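Local coordinates for aminotransferase (Helicobacter pylori, PDB 2FNU), which transfers an amino group from glutamate to a UDP-linked 4-keto sugar, using pyridoxal phosphate, in the second step of pseudaminic acid biosynthesis for flagellin modification, at residues Leu152-His157 / Ala174-Phe179; Gly132-Val137 / Ser161-Lys166; Lys123-Val128 / His147-Leu152. All blocks are in the same frame, centred on the assembly; numbering follows the deposited sequence.

Contact 1 of 3, residues Leu152-His157 / Ala174-Phe179. With PMP (4'-deoxy-4'-aminopyridoxal-5'-phosphate), chain E.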
ATOM      1  N   LEU B 152      16.891   4.268 -14.287  1.00 12.50           N
ATOM      2  CA  LEU B 152      15.669   4.377 -13.483  1.00 13.01           C
ATOM      3  C   LEU B 152      15.768   5.659 -12.661  1.00 12.57           C
ATOM      4  O   LEU B 152      16.836   6.004 -12.168  1.00 13.84           O
ATOM      5  CB  LEU B 152      15.498   3.171 -12.552  1.00 11.40           C
ATOM      6  CG  LEU B 152      15.629   1.789 -13.211  1.00 12.19           C
ATOM      7  CD1 LEU B 152      15.578   0.666 -12.177  1.00 14.02           C
ATOM      8  CD2 LEU B 152      14.546   1.619 -14.273  1.00 13.21           C
ATOM      9  N   SER B 153      14.660   6.386 -12.543  1.00 12.29           N
ATOM     10  CA  SER B 153      14.699   7.696 -11.887  1.00 10.88           C
ATOM     11  C   SER B 153      13.739   7.752 -10.698  1.00 10.95           C
ATOM     12  O   SER B 153      12.528   7.631 -10.896  1.00 13.83           O
ATOM     13  CB  SER B 153      14.313   8.784 -12.891  1.00 13.51           C
ATOM     14  OG  SER B 153      14.388  10.102 -12.320  1.00 13.20           O
ATOM     15  N   ASP B 154      14.274   7.914  -9.486  1.00 11.20           N
ATOM     16  CA  ASP B 154      13.435   8.224  -8.329  1.00 11.10           C
ATOM     17  C   ASP B 154      13.208   9.737  -8.304  1.00 11.93           C
ATOM     18  O   ASP B 154      13.999  10.509  -7.736  1.00 12.49           O
ATOM     19  CB  ASP B 154      14.060   7.713  -7.019  1.00 10.42           C
ATOM     20  CG  ASP B 154      13.155   7.967  -5.830  1.00 12.70           C
ATOM     21  OD1 ASP B 154      13.452   7.458  -4.736  1.00 13.65           O
ATOM     22  OD2 ASP B 154      12.125   8.675  -6.016  1.00 12.24           O
ATOM     23  N   SER B 155      12.135  10.141  -8.979  1.00  9.96           N
ATOM     24  CA  SER B 155      11.754  11.541  -9.124  1.00 11.35           C
ATOM     25  C   SER B 155      10.699  11.891  -8.075  1.00 11.61           C
ATOM     26  O   SER B 155       9.872  12.774  -8.289  1.00 11.19           O
ATOM     27  CB  SER B 155      11.244  11.798 -10.549  1.00 12.58           C
ATOM     28  OG  SER B 155      12.315  11.596 -11.482  1.00 12.74           O
ATOM     29  N   SER B 156      10.763  11.242  -6.910  1.00  9.90           N
ATOM     30  CA  SER B 156       9.717  11.418  -5.899  1.00 11.56           C
ATOM     31  C   SER B 156       9.503  12.873  -5.512  1.00 12.90           C
ATOM     32  O   SER B 156       8.364  13.256  -5.191  1.00 13.85           O
ATOM     33  CB  SER B 156      10.030  10.599  -4.644  1.00 12.97           C
ATOM     34  OG  SER B 156       9.782   9.220  -4.867  1.00 13.52           O
ATOM     35  N   HIS B 157      10.585  13.676  -5.505  1.00 10.77           N
ATOM     36  CA  HIS B 157      10.510  15.095  -5.136  1.00 12.99           C
ATOM     37  C   HIS B 157      10.098  16.010  -6.276  1.00 12.75           C
ATOM     38  O   HIS B 157       9.897  17.214  -6.048  1.00 13.81           O
ATOM     39  CB  HIS B 157      11.892  15.617  -4.693  1.00 12.69           C
ATOM     40  CG  HIS B 157      12.430  14.967  -3.458  1.00 14.24           C
ATOM     41  ND1 HIS B 157      13.556  15.434  -2.818  1.00 12.91           N
ATOM     42  CD2 HIS B 157      12.016  13.884  -2.757  1.00 14.26           C
ATOM     43  CE1 HIS B 157      13.811  14.670  -1.767  1.00 13.31           C
ATOM     44  NE2 HIS B 157      12.892  13.721  -1.706  1.00 14.25           N
ATOM     45  N   ALA B 174      11.908   4.400 -16.685  1.00 13.07           N
ATOM     46  CA  ALA B 174      10.705   4.741 -15.941  1.00 11.82           C
ATOM     47  C   ALA B 174      11.102   5.658 -14.801  1.00 12.21           C
ATOM     48  O   ALA B 174      12.261   5.628 -14.360  1.00 12.59           O
ATOM     49  CB  ALA B 174      10.033   3.481 -15.407  1.00 12.03           C
ATOM     50  N   SER B 175      10.134   6.440 -14.328  1.00 11.72           N
ATOM     51  CA  SER B 175      10.360   7.387 -13.243  1.00 10.78           C
ATOM     52  C   SER B 175       9.268   7.256 -12.190  1.00 11.50           C
ATOM     53  O   SER B 175       8.119   6.963 -12.514  1.00 11.39           O
ATOM     54  CB  SER B 175      10.365   8.815 -13.785  1.00 12.06           C
ATOM     55  OG  SER B 175      11.360   8.967 -14.806  1.00 11.17           O
ATOM     56  N   VAL B 176       9.643   7.481 -10.940  1.00  9.32           N
ATOM     57  CA  VAL B 176       8.702   7.362  -9.824  1.00 10.85           C
ATOM     58  C   VAL B 176       8.429   8.745  -9.251  1.00 11.51           C
ATOM     59  O   VAL B 176       9.350   9.541  -9.110  1.00 10.38           O
ATOM     60  CB  VAL B 176       9.273   6.440  -8.734  1.00 10.84           C
ATOM     61  CG1 VAL B 176       8.476   6.538  -7.415  1.00 12.84           C
ATOM     62  CG2 VAL B 176       9.341   5.003  -9.278  1.00 12.77           C
ATOM     63  N   PHE B 177       7.161   9.019  -8.918  1.00 10.41           N
ATOM     64  CA  PHE B 177       6.788  10.218  -8.162  1.00 10.17           C
ATOM     65  C   PHE B 177       6.092   9.823  -6.865  1.00 10.98           C
ATOM     66  O   PHE B 177       5.473   8.767  -6.788  1.00 11.60           O
ATOM     67  CB  PHE B 177       5.839  11.091  -8.990  1.00 10.28           C
ATOM     68  CG  PHE B 177       6.470  11.638 -10.248  1.00 11.09           C
ATOM     69  CD1 PHE B 177       6.252  11.016 -11.472  1.00 14.24           C
ATOM     70  CD2 PHE B 177       7.302  12.737 -10.202  1.00 12.11           C
ATOM     71  CE1 PHE B 177       6.845  11.514 -12.638  1.00 15.22           C
ATOM     72  CE2 PHE B 177       7.909  13.242 -11.366  1.00 13.13           C
ATOM     73  CZ  PHE B 177       7.681  12.632 -12.583  1.00 12.43           C
ATOM     74  N   SER B 178       6.174  10.686  -5.859  1.00 10.66           N
ATOM     75  CA  SER B 178       5.437  10.458  -4.620  1.00  9.90           C
ATOM     76  C   SER B 178       4.383  11.535  -4.443  1.00 11.78           C
ATOM     77  O   SER B 178       4.620  12.702  -4.749  1.00 12.61           O
ATOM     78  CB  SER B 178       6.391  10.511  -3.412  1.00 11.93           C
ATOM     79  OG  SER B 178       5.677  10.406  -2.175  1.00 13.39           O
ATOM     80  N   PHE B 179       3.242  11.142  -3.877  1.00 10.56           N
ATOM     81  CA  PHE B 179       2.139  12.047  -3.540  1.00 11.79           C
ATOM     82  C   PHE B 179       1.886  11.969  -2.034  1.00 11.95           C
ATOM     83  O   PHE B 179       0.773  12.221  -1.570  1.00 12.15           O
ATOM     84  CB  PHE B 179       0.866  11.680  -4.310  1.00 10.59           C
ATOM     85  CG  PHE B 179       1.085  11.475  -5.782  1.00 10.04           C
ATOM     86  CD1 PHE B 179       0.687  10.299  -6.384  1.00 12.21           C
ATOM     87  CD2 PHE B 179       1.702  12.451  -6.557  1.00 13.56           C
ATOM     88  CE1 PHE B 179       0.904  10.072  -7.762  1.00 13.95           C
ATOM     89  CE2 PHE B 179       1.909  12.242  -7.928  1.00 13.43           C
ATOM     90  CZ  PHE B 179       1.510  11.059  -8.521  1.00 12.66           C
TER
HETATM   91  N1  PMP E 903      12.113   8.346  -2.577  1.00 12.06           N
HETATM   92  C2  PMP E 903      12.363   9.600  -2.083  1.00 11.92           C
HETATM   93  C2A PMP E 903      13.475  10.414  -2.705  1.00 14.52           C
HETATM   94  C3  PMP E 903      11.579  10.092  -1.030  1.00 14.41           C
HETATM   95  O3  PMP E 903      11.789  11.351  -0.544  1.00 17.19           O
HETATM   96  C4  PMP E 903      10.555   9.296  -0.464  1.00 12.32           C
HETATM   97  C4A PMP E 903       9.751   9.766   0.729  1.00 18.26           C
HETATM   98  N4A PMP E 903      10.524  10.597   1.626  1.00 23.43           N
HETATM   99  C5  PMP E 903      10.283   8.047  -1.032  1.00 10.71           C
HETATM  100  C6  PMP E 903      11.039   7.624  -2.124  1.00 14.69           C
HETATM  101  C5A PMP E 903       9.172   7.154  -0.508  1.00 14.45           C
HETATM  102  O4P PMP E 903       7.952   7.705  -0.967  1.00 12.94           O
HETATM  103  P   PMP E 903       6.575   7.351  -0.199  1.00 12.08           P
HETATM  104  O1P PMP E 903       6.597   8.150   1.082  1.00 15.04           O
HETATM  105  O2P PMP E 903       5.493   7.850  -1.108  1.00 11.87           O
HETATM  106  O3P PMP E 903       6.493   5.864   0.015  1.00 11.88           O

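Contact 2 of 3, residues Gly132-Val137 / Ser161-Lys166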
ATOM      1  N   GLY B 132      13.915  18.180  -5.794  1.00 12.84           N
ATOM      2  CA  GLY B 132      13.228  18.541  -7.029  1.00 13.29           C
ATOM      3  C   GLY B 132      14.137  18.929  -8.167  1.00 15.12           C
ATOM      4  O   GLY B 132      13.680  19.069  -9.301  1.00 14.62           O
ATOM      5  N   LYS B 133      15.432  19.080  -7.905  1.00 12.85           N
ATOM      6  CA  LYS B 133      16.349  19.490  -8.965  1.00 12.56           C
ATOM      7  C   LYS B 133      16.698  18.294  -9.846  1.00 13.13           C
ATOM      8  O   LYS B 133      17.233  17.291  -9.367  1.00 13.80           O
ATOM      9  CB  LYS B 133      17.623  20.088  -8.371  1.00 14.16           C
ATOM     10  CG  LYS B 133      18.588  20.576  -9.448  1.00 14.13           C
ATOM     11  CD  LYS B 133      19.868  21.125  -8.823  1.00 15.42           C
ATOM     12  CE  LYS B 133      20.688  21.899  -9.832  1.00 15.87           C
ATOM     13  NZ  LYS B 133      21.858  22.533  -9.126  1.00 17.23           N
ATOM     14  N   SER B 134      16.420  18.407 -11.146  1.00 12.46           N
ATOM     15  CA  SER B 134      16.762  17.308 -12.061  1.00 10.92           C
ATOM     16  C   SER B 134      18.247  17.013 -12.025  1.00 10.87           C
ATOM     17  O   SER B 134      19.080  17.932 -12.021  1.00 14.31           O
ATOM     18  CB  SER B 134      16.357  17.661 -13.498  1.00 12.71           C
ATOM     19  OG  SER B 134      16.743  16.619 -14.391  1.00 13.31           O
ATOM     20  N   VAL B 135      18.580  15.718 -12.035  1.00 11.38           N
ATOM     21  CA  VAL B 135      19.962  15.314 -12.270  1.00 12.45           C
ATOM     22  C   VAL B 135      20.363  15.631 -13.708  1.00 13.22           C
ATOM     23  O   VAL B 135      19.540  16.105 -14.512  1.00 14.29           O
ATOM     24  CB  VAL B 135      20.143  13.813 -12.014  1.00 11.81           C
ATOM     25  CG1 VAL B 135      19.656  13.461 -10.597  1.00 12.58           C
ATOM     26  CG2 VAL B 135      19.374  12.977 -13.064  1.00 14.70           C
ATOM     27  N   GLU B 136      21.636  15.383 -14.029  1.00 12.90           N
ATOM     28  CA  GLU B 136      22.146  15.629 -15.369  1.00 14.88           C
ATOM     29  C   GLU B 136      21.719  14.504 -16.300  1.00 15.49           C
ATOM     30  O   GLU B 136      22.452  13.533 -16.552  1.00 15.16           O
ATOM     31  CB  GLU B 136      23.668  15.814 -15.328  1.00 13.66           C
ATOM     32  CG  GLU B 136      24.068  17.187 -14.823  1.00 19.37           C
ATOM     33  CD  GLU B 136      23.526  18.288 -15.719  1.00 23.83           C
ATOM     34  OE1 GLU B 136      22.808  19.170 -15.219  1.00 30.10           O
ATOM     35  OE2 GLU B 136      23.767  18.227 -16.943  1.00 28.75           O
ATOM     36  N   VAL B 137      20.487  14.636 -16.780  1.00 14.99           N
ATOM     37  CA  VAL B 137      19.804  13.558 -17.469  1.00 15.85           C
ATOM     38  C   VAL B 137      20.534  13.065 -18.732  1.00 15.52           C
ATOM     39  O   VAL B 137      20.633  11.857 -18.951  1.00 16.76           O
ATOM     40  CB  VAL B 137      18.335  13.980 -17.782  1.00 18.67           C
ATOM     41  CG1 VAL B 137      17.770  13.195 -18.952  1.00 23.45           C
ATOM     42  CG2 VAL B 137      17.464  13.822 -16.515  1.00 17.01           C
ATOM     43  N   SER B 161       9.142  19.501 -12.017  1.00 12.07           N
ATOM     44  CA  SER B 161      10.514  19.905 -12.335  1.00 12.13           C
ATOM     45  C   SER B 161      10.830  19.676 -13.801  1.00 12.45           C
ATOM     46  O   SER B 161      10.217  18.816 -14.443  1.00 13.79           O
ATOM     47  CB  SER B 161      11.521  19.132 -11.474  1.00 14.46           C
ATOM     48  OG  SER B 161      11.292  19.402 -10.099  1.00 13.37           O
ATOM     49  N   GLU B 162      11.804  20.449 -14.303  1.00 12.33           N
ATOM     50  CA  GLU B 162      12.206  20.404 -15.720  1.00 12.58           C
ATOM     51  C   GLU B 162      13.705  20.184 -15.911  1.00 13.58           C
ATOM     52  O   GLU B 162      14.530  20.469 -15.029  1.00 13.54           O
ATOM     53  CB  GLU B 162      11.797  21.702 -16.423  1.00 14.80           C
ATOM     54  CG  GLU B 162      10.280  21.861 -16.467  1.00 11.55           C
ATOM     55  CD  GLU B 162       9.808  23.149 -17.144  1.00 16.53           C
ATOM     56  OE1 GLU B 162      10.633  23.917 -17.705  1.00 17.34           O
ATOM     57  OE2 GLU B 162       8.585  23.404 -17.089  1.00 20.80           O
ATOM     58  N   TYR B 163      14.044  19.692 -17.095  1.00 12.58           N
ATOM     59  CA  TYR B 163      15.424  19.616 -17.544  1.00 11.60           C
ATOM     60  C   TYR B 163      15.371  20.085 -18.992  1.00 13.65           C
ATOM     61  O   TYR B 163      14.616  19.537 -19.803  1.00 13.10           O
ATOM     62  CB  TYR B 163      15.920  18.182 -17.449  1.00 12.34           C
ATOM     63  CG  TYR B 163      17.296  17.976 -18.046  1.00 17.19           C
ATOM     64  CD1 TYR B 163      17.442  17.553 -19.372  1.00 17.77           C
ATOM     65  CD2 TYR B 163      18.446  18.187 -17.287  1.00 15.97           C
ATOM     66  CE1 TYR B 163      18.705  17.349 -19.930  1.00 19.96           C
ATOM     67  CE2 TYR B 163      19.727  17.989 -17.851  1.00 18.40           C
ATOM     68  CZ  TYR B 163      19.829  17.568 -19.161  1.00 21.84           C
ATOM     69  OH  TYR B 163      21.071  17.351 -19.726  1.00 22.99           O
ATOM     70  N   GLN B 164      16.143  21.127 -19.301  1.00 14.01           N
ATOM     71  CA  GLN B 164      16.143  21.704 -20.646  1.00 15.25           C
ATOM     72  C   GLN B 164      14.707  21.964 -21.137  1.00 13.38           C
ATOM     73  O   GLN B 164      14.327  21.624 -22.258  1.00 15.41           O
ATOM     74  CB  GLN B 164      16.989  20.855 -21.600  1.00 15.40           C
ATOM     75  CG  GLN B 164      18.476  20.901 -21.225  1.00 20.04           C
ATOM     76  CD  GLN B 164      19.348  19.995 -22.077  1.00 27.75           C
ATOM     77  OE1 GLN B 164      18.891  19.399 -23.061  1.00 36.74           O
ATOM     78  NE2 GLN B 164      20.620  19.879 -21.692  1.00 38.19           N
ATOM     79  N   ASN B 165      13.916  22.595 -20.270  1.00 14.76           N
ATOM     80  CA  ASN B 165      12.546  23.006 -20.603  1.00 14.79           C
ATOM     81  C   ASN B 165      11.569  21.869 -20.872  1.00 14.99           C
ATOM     82  O   ASN B 165      10.513  22.074 -21.472  1.00 17.26           O
ATOM     83  CB  ASN B 165      12.536  24.003 -21.771  1.00 17.47           C
ATOM     84  CG  ASN B 165      13.413  25.193 -21.497  1.00 23.06           C
ATOM     85  OD1 ASN B 165      14.478  25.338 -22.089  1.00 25.18           O
ATOM     86  ND2 ASN B 165      13.018  26.009 -20.536  1.00 19.98           N
ATOM     87  N   LYS B 166      11.921  20.672 -20.399  1.00 12.28           N
ATOM     88  CA  LYS B 166      11.061  19.501 -20.535  1.00 13.21           C
ATOM     89  C   LYS B 166      10.803  18.881 -19.172  1.00 12.97           C
ATOM     90  O   LYS B 166      11.719  18.735 -18.353  1.00 14.66           O
ATOM     91  CB  LYS B 166      11.735  18.471 -21.447  1.00 15.59           C
ATOM     92  CG  LYS B 166      11.869  19.002 -22.892  1.00 15.01           C
ATOM     93  CD  LYS B 166      12.754  18.157 -23.787  1.00 17.05           C
ATOM     94  CE  LYS B 166      14.203  18.209 -23.356  1.00 18.04           C
ATOM     95  NZ  LYS B 166      15.137  17.607 -24.383  1.00 21.24           N
TER
HETATM   96  O   HOH W   1      15.208  20.777 -12.398  1.00 16.25           O
HETATM   97  O   HOH W   2      23.392  16.044 -18.809  1.00 29.16           O

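Contact 3 of 3, residues Lys123-Val128 / His147-Leu152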
ATOM      1  N   LYS B 123      23.514  -3.678 -13.437  1.00 13.63           N
ATOM      2  CA  LYS B 123      22.249  -3.842 -14.146  1.00 14.19           C
ATOM      3  C   LYS B 123      21.575  -2.505 -14.492  1.00 13.47           C
ATOM      4  O   LYS B 123      20.912  -2.375 -15.523  1.00 14.53           O
ATOM      5  CB  LYS B 123      21.299  -4.684 -13.282  1.00 15.87           C
ATOM      6  CG  LYS B 123      19.984  -5.006 -13.956  1.00 15.24           C
ATOM      7  CD  LYS B 123      20.182  -5.975 -15.130  1.00 17.50           C
ATOM      8  CE  LYS B 123      18.854  -6.254 -15.807  1.00 20.30           C
ATOM      9  NZ  LYS B 123      18.976  -7.218 -16.940  1.00 20.98           N
ATOM     10  N   ALA B 124      21.733  -1.515 -13.625  1.00 11.77           N
ATOM     11  CA  ALA B 124      21.010  -0.260 -13.795  1.00 12.47           C
ATOM     12  C   ALA B 124      21.658   0.831 -12.977  1.00 13.19           C
ATOM     13  O   ALA B 124      22.504   0.539 -12.115  1.00 13.78           O
ATOM     14  CB  ALA B 124      19.535  -0.429 -13.331  1.00 14.90           C
ATOM     15  N   ILE B 125      21.231   2.067 -13.241  1.00 12.83           N
ATOM     16  CA  ILE B 125      21.578   3.207 -12.387  1.00 12.34           C
ATOM     17  C   ILE B 125      20.261   3.827 -11.908  1.00 13.53           C
ATOM     18  O   ILE B 125      19.378   4.067 -12.734  1.00 13.66           O
ATOM     19  CB  ILE B 125      22.429   4.253 -13.140  1.00 14.22           C
ATOM     20  CG1 ILE B 125      23.728   3.594 -13.641  1.00 17.14           C
ATOM     21  CG2 ILE B 125      22.714   5.479 -12.248  1.00 13.95           C
ATOM     22  CD1 ILE B 125      24.660   4.546 -14.388  1.00 15.71           C
ATOM     23  N   VAL B 126      20.131   4.068 -10.595  1.00 12.74           N
ATOM     24  CA  VAL B 126      18.950   4.765 -10.061  1.00 11.73           C
ATOM     25  C   VAL B 126      19.402   6.123  -9.517  1.00 12.29           C
ATOM     26  O   VAL B 126      20.129   6.176  -8.523  1.00 13.31           O
ATOM     27  CB  VAL B 126      18.267   3.973  -8.912  1.00 14.10           C
ATOM     28  CG1 VAL B 126      17.125   4.812  -8.288  1.00 15.88           C
ATOM     29  CG2 VAL B 126      17.742   2.632  -9.425  1.00 15.69           C
ATOM     30  N   SER B 127      18.989   7.203 -10.180  1.00 11.42           N
ATOM     31  CA  SER B 127      19.273   8.556  -9.702  1.00 11.22           C
ATOM     32  C   SER B 127      18.065   9.101  -8.935  1.00 11.73           C
ATOM     33  O   SER B 127      16.957   8.562  -9.046  1.00 12.97           O
ATOM     34  CB  SER B 127      19.613   9.493 -10.872  1.00 13.72           C
ATOM     35  OG  SER B 127      18.547   9.516 -11.820  1.00 15.05           O
ATOM     36  N   VAL B 128      18.303  10.175  -8.190  1.00 11.67           N
ATOM     37  CA  VAL B 128      17.263  10.870  -7.429  1.00 12.17           C
ATOM     38  C   VAL B 128      17.360  12.367  -7.727  1.00 11.19           C
ATOM     39  O   VAL B 128      18.457  12.949  -7.682  1.00 12.83           O
ATOM     40  CB  VAL B 128      17.492  10.670  -5.917  1.00 11.41           C
ATOM     41  CG1 VAL B 128      16.533  11.542  -5.077  1.00 11.83           C
ATOM     42  CG2 VAL B 128      17.317   9.193  -5.575  1.00 13.38           C
ATOM     43  N   HIS B 147      26.564   1.334 -21.708  1.00 15.09           N
ATOM     44  CA  HIS B 147      26.872   0.140 -20.915  1.00 14.71           C
ATOM     45  C   HIS B 147      25.714  -0.858 -20.792  1.00 15.03           C
ATOM     46  O   HIS B 147      25.773  -1.791 -19.995  1.00 17.55           O
ATOM     47  CB  HIS B 147      27.393   0.573 -19.542  1.00 16.35           C
ATOM     48  CG  HIS B 147      28.774   1.152 -19.592  1.00 18.38           C
ATOM     49  ND1 HIS B 147      29.898   0.362 -19.672  1.00 19.91           N
ATOM     50  CD2 HIS B 147      29.211   2.435 -19.606  1.00 18.27           C
ATOM     51  CE1 HIS B 147      30.972   1.133 -19.710  1.00 17.98           C
ATOM     52  NE2 HIS B 147      30.583   2.396 -19.684  1.00 19.09           N
ATOM     53  N   SER B 148      24.690  -0.667 -21.622  1.00 18.59           N
ATOM     54  CA  SER B 148      23.525  -1.562 -21.657  1.00 16.83           C
ATOM     55  C   SER B 148      22.882  -1.699 -20.281  1.00 16.56           C
ATOM     56  O   SER B 148      22.539  -2.800 -19.852  1.00 19.61           O
ATOM     57  CB  SER B 148      23.903  -2.943 -22.210  1.00 19.79           C
ATOM     58  OG  SER B 148      24.412  -2.811 -23.527  1.00 26.36           O
ATOM     59  N   LEU B 149      22.766  -0.564 -19.584  1.00 17.64           N
ATOM     60  CA  LEU B 149      22.098  -0.520 -18.281  1.00 15.75           C
ATOM     61  C   LEU B 149      20.769   0.191 -18.423  1.00 15.80           C
ATOM     62  O   LEU B 149      20.605   1.042 -19.295  1.00 16.09           O
ATOM     63  CB  LEU B 149      22.929   0.286 -17.285  1.00 14.12           C
ATOM     64  CG  LEU B 149      24.425  -0.001 -17.204  1.00 14.44           C
ATOM     65  CD1 LEU B 149      25.108   0.949 -16.211  1.00 16.40           C
ATOM     66  CD2 LEU B 149      24.656  -1.449 -16.831  1.00 14.44           C
ATOM     67  N   SER B 150      19.834  -0.127 -17.522  1.00 14.80           N
ATOM     68  CA  SER B 150      18.592   0.630 -17.445  1.00 13.90           C
ATOM     69  C   SER B 150      18.788   1.867 -16.587  1.00 12.17           C
ATOM     70  O   SER B 150      19.383   1.791 -15.509  1.00 13.60           O
ATOM     71  CB  SER B 150      17.490  -0.224 -16.827  1.00 14.99           C
ATOM     72  OG  SER B 150      17.193  -1.330 -17.665  1.00 15.89           O
ATOM     73  N   PHE B 151      18.272   2.992 -17.085  1.00 12.38           N
ATOM     74  CA  PHE B 151      18.224   4.255 -16.325  1.00 13.06           C
ATOM     75  C   PHE B 151      16.870   4.316 -15.619  1.00 13.46           C
ATOM     76  O   PHE B 151      15.833   4.384 -16.277  1.00 13.38           O
ATOM     77  CB  PHE B 151      18.422   5.426 -17.306  1.00 14.60           C
ATOM     78  CG  PHE B 151      18.247   6.808 -16.720  1.00 15.25           C
ATOM     79  CD1 PHE B 151      18.002   7.880 -17.570  1.00 15.29           C
ATOM     80  CD2 PHE B 151      18.372   7.057 -15.354  1.00 14.48           C
ATOM     81  CE1 PHE B 151      17.841   9.181 -17.069  1.00 16.06           C
ATOM     82  CE2 PHE B 151      18.205   8.364 -14.853  1.00 13.91           C
ATOM     83  CZ  PHE B 151      17.947   9.415 -15.723  1.00 15.37           C
ATOM     84  N   LEU B 152      16.891   4.268 -14.287  1.00 12.50           N
ATOM     85  CA  LEU B 152      15.669   4.377 -13.483  1.00 13.01           C
ATOM     86  C   LEU B 152      15.768   5.659 -12.661  1.00 12.57           C
ATOM     87  O   LEU B 152      16.836   6.004 -12.168  1.00 13.84           O
ATOM     88  CB  LEU B 152      15.498   3.171 -12.552  1.00 11.40           C
ATOM     89  CG  LEU B 152      15.629   1.789 -13.211  1.00 12.19           C
ATOM     90  CD1 LEU B 152      15.578   0.666 -12.177  1.00 14.02           C
ATOM     91  CD2 LEU B 152      14.546   1.619 -14.273  1.00 13.21           C
TER
HETATM   92  O   HOH W   3      18.861  -3.369 -17.532  1.00 29.23           O

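Contact 1 of 3, residues Leu152-His157 / Ala174-Phe179
Two neighbouring parallel strands of the seven-stranded mixed sheet, the core of this PLP-dependent aminotransferase of the DegT/DnrJ/EryC1 family, carry cofactor-binding residues at their C-terminal ends. The strands are joined by the N-H of S153 to the carbonyl O of A174 (N-O 3.1 Å) and by V176 N to S153 O (2.9 Å), the second running almost along the C=O axis; past D154 the pairing frays into weak bonds.

D154 has CG anti to its backbone N (chi1 -177°), which carries the carboxylate from CB to the pyridine end of PMP. CG lies 3.4 Å from PMP N1. OD1 comes to 2.7 Å from PMP N1 and also receives a hydrogen bond from T87. Such closeness is consistent with a protonated pyridine nitrogen, the usual electron sink of fold-type I aminotransferases. OD2 turns back on its own chain: its anti lone pair takes the N-H of S156, making an Asx turn, and its syn lone pair takes S156 OG at 2.7 Å. Two donors thus fix the rotation of the carboxylate. S156 CB in turn packs 3.6 Å from PMP C2.

On the face bearing S153 and S175, S155 O lies 3.2 Å from F177 CD2 and S155 CB packs against CE2. S178 OG donates to phosphate oxygen O2P. At the pyridine ring, H157 NE2 is hydrogen-bonded to PMP O3 at 2.9 Å, the oxygen lying in the plane of the imidazole.

Contact 2 of 3, residues Gly132-Val137 / Ser161-Lys166
S161 opens the second segment with its shortest polar contact: OG, set beside its own backbone N, donates to the carbonyl O of G132 at 2.5 Å. The hydroxyl lies in the carbonyl plane, on a lone pair. The same OG is also hydrogen-bonded to S282 N, so one serine ties the G132 loop to a third part of the chain. G132 itself has positive phi, 103°, a backbone shape at which a CB would jam against the preceding carbonyl.

E162 turns its side chain away and takes part through its backbone. Its carbonyl O accepts from a water, which in turn accepts from S134 N at 2.9 Å, so a single water bridges the two segments where they do not bond directly.

Y163 makes the largest contribution. With CG anti to the backbone N (chi1 173°), the ring is laid across the turn leading into helix 137-146. V137 CB stands over the centre of one face in a CH-pi contact, 3.9 Å from the ring centroid and 6° off its normal; the opposite face has CG of Q164 nearer the rim. S134 OG comes within 3.5 Å of Y163 CB, while its own hydrogen bond goes to V135 O. At the tip, Y163 OH and E136 OE2 are 4.0 Å apart and share a second water, 2.8 Å from OH.

Beyond Y163 the chain reverses in a type I' turn to K166, closing a two-stranded hairpin whose turn is held by D279 at the N-H groups of Q164 and N165. One water thus bridges backbone to backbone and the other links the tyrosine hydroxyl to E136 at the N-cap position, so the polar side of the contact relies largely on solvent beside a single direct hydrogen bond.

Contact 3 of 3, residues Lys123-Val128 / His147-Leu152
At the C-terminal end of the pairing between strands 123-128 and 150-152, V126, S127, F151 and L152 are buried. I125 O receives L152 N at 2.9 Å in a nearly straight bond (173°), and the rungs on either side run the other way, from I125 N to S150 O (2.9 Å) and from S127 N to L152 O. That last carbonyl also meets the CA-H of V126, with CA and O 3.2 Å apart. On the face carrying A124, V126 and L152, V126 CG2 rests 3.9 Å from L152 CB, the two side chains crossing obliquely; Y64 of helix 56-66 touches both of them.

The other face takes F151. Its CG is anti to the backbone N (chi1 173°), which brings the ring edge to S127, whose OG sits in the ring plane 3.3 Å from F151 CE2. This OG takes the crowded position between its backbone N and carbonyl carbon (chi1 57°). V140, Q141 and C144 of helix 137-146 cover the F151 side chain. The helix is the crossover of a beta-alpha-beta unit: strand 122-128 leads into it and strand 150-154 returns from it, parallel and adjacent to the first, within the central sheet.

Toward the N-terminal ends K123, L149 and S150 are partly exposed. The helix stops in a Schellman motif with S148, at positive phi, as its C-prime residue, and L149 then adds apolar packing at the margin, its CD1 3.9 Å from I125 CG1. Here S150 N bonds to K123 O at 3.2 Å, on a lone pair in the carbonyl plane. A water shares that carbonyl and sits 2.6 Å from S150 OG. The CB of K123 is directed away from the other strand, and its NZ is hydrogen-bonded to S68 OG.

How the contacts relate
Along the chain contact 3 closes before contact 1 opens, while contact 2 alternates with both. Contacts 3 and 1 use opposite edges of strand 150-154 and share L152, so 122-128, 150-154 and 174-178 form consecutive parallel strands of the central sheet; their centres lie about 14 Å apart, and D154 N to S127 O (2.8 Å) probably extends the pairing of contact 3 to the cofactor-binding D154. Contact 2, its centre about 12 Å from that of contact 1 and about 17 Å from that of contact 3, joins the loop after strand 122-128 to the hairpin following strand 150-154. G132 packs on H157, and V135 on S127 and V128. Cofactor-binding residues thus sit at the C-terminal ends of parallel strands, beside these loops.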